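Local atomic coordinates of DocCel5: Type I dockerin repeat domain from A. cellulolyticus family 5 endoglucanase WP_010249057 S15I, I16N mutant (Acetivibrio cellulolyticus, PDB entry 5NRK), a protein that binds calcium and probably docks a family 5 endoglucanase onto a cohesin module of the cellulosome scaffold. Residues B[34-39]-B[43-48]. Residues are numbered along the deposited sequence; the frame is centred on the assembly and turned at random. Where two conformers were deposited one is given.
Sequences DDIKAG and GDKSIN. With CA (calcium ion), chain F; CA (calcium ion), chain G.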
ATOM      1  N   ASP B  34     -12.202  -8.832 -10.355  1.00 21.56           N
ATOM      2  CA  ASP B  34     -13.446  -8.086 -10.271  1.00 21.33           C
ATOM      3  C   ASP B  34     -13.333  -7.170  -9.045  1.00 19.02           C
ATOM      4  O   ASP B  34     -13.674  -7.554  -7.925  1.00 16.67           O
ATOM      5  CB  ASP B  34     -14.635  -9.042 -10.167  1.00 22.18           C
ATOM      6  CG  ASP B  34     -15.977  -8.334 -10.270  1.00 25.87           C
ATOM      7  OD1 ASP B  34     -16.056  -7.121  -9.971  1.00 24.63           O
ATOM      8  OD2 ASP B  34     -16.962  -9.029 -10.639  1.00 31.41           O
ATOM      9  N   ASP B  35     -12.846  -5.962  -9.289  1.00 17.83           N
ATOM     10  CA  ASP B  35     -12.565  -5.022  -8.220  1.00 19.23           C
ATOM     11  C   ASP B  35     -13.808  -4.659  -7.415  1.00 16.27           C
ATOM     12  O   ASP B  35     -13.769  -4.624  -6.182  1.00 13.98           O
ATOM     13  CB  ASP B  35     -11.960  -3.740  -8.787  1.00 22.10           C
ATOM     14  CG  ASP B  35     -10.616  -3.946  -9.397  1.00 28.34           C
ATOM     15  OD1 ASP B  35     -10.538  -4.668 -10.409  1.00 38.31           O
ATOM     16  OD2 ASP B  35      -9.652  -3.341  -8.919  1.00 28.05           O
ATOM     17  N   ILE B  36     -14.915  -4.393  -8.105  1.00 16.33           N
ATOM     18  CA  ILE B  36     -16.119  -3.951  -7.428  1.00 16.31           C
ATOM     19  C   ILE B  36     -16.678  -5.102  -6.601  1.00 14.58           C
ATOM     20  O   ILE B  36     -17.039  -4.918  -5.455  1.00 14.49           O
ATOM     21  CB  ILE B  36     -17.189  -3.406  -8.409  1.00 17.51           C
ATOM     22  CG1 ILE B  36     -16.666  -2.187  -9.171  1.00 21.43           C
ATOM     23  CG2 ILE B  36     -18.483  -3.074  -7.675  1.00 18.17           C
ATOM     24  CD1 ILE B  36     -16.371  -0.960  -8.352  1.00 23.99           C
ATOM     25  N   LYS B  37     -16.698  -6.304  -7.150  1.00 15.40           N
ATOM     26  CA  LYS B  37     -17.171  -7.435  -6.385  1.00 15.59           C
ATOM     27  C   LYS B  37     -16.336  -7.651  -5.128  1.00 14.21           C
ATOM     28  O   LYS B  37     -16.882  -7.955  -4.066  1.00 15.20           O
ATOM     29  CB  LYS B  37     -17.139  -8.702  -7.237  1.00 19.38           C
ATOM     30  CG  LYS B  37     -17.596  -9.949  -6.505  1.00 23.87           C
ATOM     31  CD  LYS B  37     -19.053  -9.967  -6.089  1.00 31.22           C
ATOM     32  CE  LYS B  37     -19.528 -11.393  -5.812  1.00 37.52           C
ATOM     33  NZ  LYS B  37     -20.913 -11.455  -5.266  1.00 42.93           N
ATOM     34  N   ALA B  38     -15.019  -7.500  -5.243  1.00 12.90           N
ATOM     35  CA  ALA B  38     -14.143  -7.740  -4.095  1.00 13.62           C
ATOM     36  C   ALA B  38     -14.173  -6.605  -3.082  1.00 11.49           C
ATOM     37  O   ALA B  38     -14.075  -6.854  -1.885  1.00 12.12           O
ATOM     38  CB  ALA B  38     -12.715  -7.988  -4.559  1.00 14.88           C
ATOM     39  N   GLY B  39     -14.315  -5.367  -3.559  1.00 10.17           N
ATOM     40  CA  GLY B  39     -14.125  -4.181  -2.725  1.00  9.38           C
ATOM     41  C   GLY B  39     -15.376  -3.493  -2.225  1.00  8.94           C
ATOM     42  O   GLY B  39     -15.294  -2.665  -1.318  1.00  8.65           O
ATOM     43  N   GLY B  43     -22.690  -2.752  -1.332  1.00 12.71           N
ATOM     44  CA  GLY B  43     -23.567  -2.875  -2.487  1.00 13.60           C
ATOM     45  C   GLY B  43     -23.927  -1.597  -3.213  1.00 14.71           C
ATOM     46  O   GLY B  43     -24.834  -1.597  -4.048  1.00 17.40           O
ATOM     47  N   ASP B  44     -23.220  -0.503  -2.924  1.00 13.45           N
ATOM     48  CA  ASP B  44     -23.487   0.751  -3.629  1.00 13.33           C
ATOM     49  C   ASP B  44     -22.712   0.906  -4.950  1.00 13.90           C
ATOM     50  O   ASP B  44     -22.821   1.938  -5.614  1.00 17.59           O
ATOM     51  CB  ASP B  44     -23.325   1.978  -2.709  1.00 12.46           C
ATOM     52  CG  ASP B  44     -21.888   2.222  -2.269  1.00 11.68           C
ATOM     53  OD1 ASP B  44     -20.979   1.458  -2.666  1.00 11.43           O
ATOM     54  OD2 ASP B  44     -21.685   3.183  -1.498  1.00 12.88           O
ATOM     55  N   LYS B  45     -21.949  -0.120  -5.314  1.00 14.47           N
ATOM     56  CA  LYS B  45     -21.178  -0.186  -6.558  1.00 16.45           C
ATOM     57  C   LYS B  45     -19.998   0.793  -6.604  1.00 16.61           C
ATOM     58  O   LYS B  45     -19.431   1.047  -7.665  1.00 18.04           O
ATOM     59  CB  LYS B  45     -22.082  -0.043  -7.801  1.00 22.24           C
ATOM     60  CG  LYS B  45     -23.250  -1.006  -7.856  1.00 26.88           C
ATOM     61  CD  LYS B  45     -22.766  -2.366  -8.305  1.00 37.38           C
ATOM     62  CE  LYS B  45     -23.917  -3.341  -8.487  1.00 48.76           C
ATOM     63  NZ  LYS B  45     -24.632  -3.654  -7.216  1.00 56.18           N
ATOM     64  N   SER B  46     -19.604   1.298  -5.439  1.00 13.77           N
ATOM     65  CA  SER B  46     -18.439   2.175  -5.277  0.50 12.62           C
ATOM     66  C   SER B  46     -17.517   1.540  -4.243  1.00 11.45           C
ATOM     67  O   SER B  46     -17.983   0.844  -3.337  1.00 10.37           O
ATOM     68  CB  SER B  46     -18.833   3.575  -4.757  0.50 12.81           C
ATOM     69  OG  SER B  46     -19.587   4.350  -5.676  0.50 13.74           O
ATOM     70  N   ILE B  47     -16.222   1.787  -4.356  1.00 10.45           N
ATOM     71  CA  ILE B  47     -15.261   1.384  -3.354  1.00  9.56           C
ATOM     72  C   ILE B  47     -14.765   2.643  -2.675  1.00  8.97           C
ATOM     73  O   ILE B  47     -14.070   3.462  -3.309  1.00 10.16           O
ATOM     74  CB  ILE B  47     -14.054   0.631  -3.946  1.00 10.57           C
ATOM     75  CG1 ILE B  47     -14.514  -0.607  -4.742  1.00 12.23           C
ATOM     76  CG2 ILE B  47     -13.107   0.215  -2.836  1.00 10.11           C
ATOM     77  CD1 ILE B  47     -13.393  -1.256  -5.516  1.00 15.21           C
ATOM     78  N   ASN B  48     -15.115   2.822  -1.405  1.00  7.37           N
ATOM     79  CA  ASN B  48     -14.720   4.051  -0.711  1.00  7.07           C
ATOM     80  C   ASN B  48     -14.573   3.801   0.772  1.00  6.64           C
ATOM     81  O   ASN B  48     -14.505   2.646   1.208  1.00  6.89           O
ATOM     82  CB  ASN B  48     -15.698   5.186  -1.047  1.00  7.72           C
ATOM     83  CG  ASN B  48     -17.117   4.908  -0.604  1.00  7.96           C
ATOM     84  OD1 ASN B  48     -17.344   4.235   0.398  1.00  7.66           O
ATOM     85  ND2 ASN B  48     -18.083   5.450  -1.350  1.00  9.27           N
TER
HETATM   86 CA    CA F 102     -19.272   0.458  -1.414  1.00  8.50          CA
HETATM   87 CA    CA G 103      -8.418  -5.677 -10.633  1.00 22.07          CA
HETATM   88  O   HOH W   1     -19.452   2.531  -0.180  1.00  9.22           O
HETATM   89  O   HOH W   2      -6.703  -7.351 -11.470  1.00 27.07           O
HETATM   90  O   HOH W   3      -9.379  -5.912 -13.011  1.00 37.78           O
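Ile47 and Ile36 meet in a small apolar surface contact that sets the short helix 35-39 against the calcium-binding loop following it, just ahead of helix 49-59. No hydrogen bond crosses between residues 34-39 and 43-48; the direct contact is van der Waals packing. Ile47 points toward the helix, its CG1 anti to the carbonyl carbon (chi1 -57°), and the extended arm lays CD1 3.5 Å from Asp35 O. Its other branch, CG2, lies 3.9 Å from Gly39 O. Isoleucine fits here because its two branches meet different parts of the helix, and Gly39, having no side chain, lets it lie close against the backbone. Phe30 and, from helix 13-23, Met19 and Tyr22 also touch the Ile47 side chain. Ile36 adds a second apolar surface: its CD1 comes within 4.1 Å of Ile47 CG1 and also packs near Lys45 O. The methylenes of Lys45 lie beside Ile36 CG2, a fit for lysine at an exposed site because its apolar chain can pack while the charged end probably stays hydrated.

Both segments are shaped by polar bonds of their own. Asp34 caps the helix, OD1 accepting from Lys37 N at 3.0 Å from above the carboxylate plane, and Asp35 OD1 binds a calcium completed in part by Asp29, Phe30 and Ala32. In the loop, Gly43 readily adopts its positive phi (79°). Asp44 OD1 does double duty, binding the other calcium at 2.3 Å and accepting from Ser46 N in an Asx turn; Ser46 contributes its backbone O, and a water on the metal bridges Asp44 OD2 and Asn48 OD1. With Asp40, Asn42 and Asp51 as further ligands, this is the EF-hand-like calcium loop of a type I dockerin.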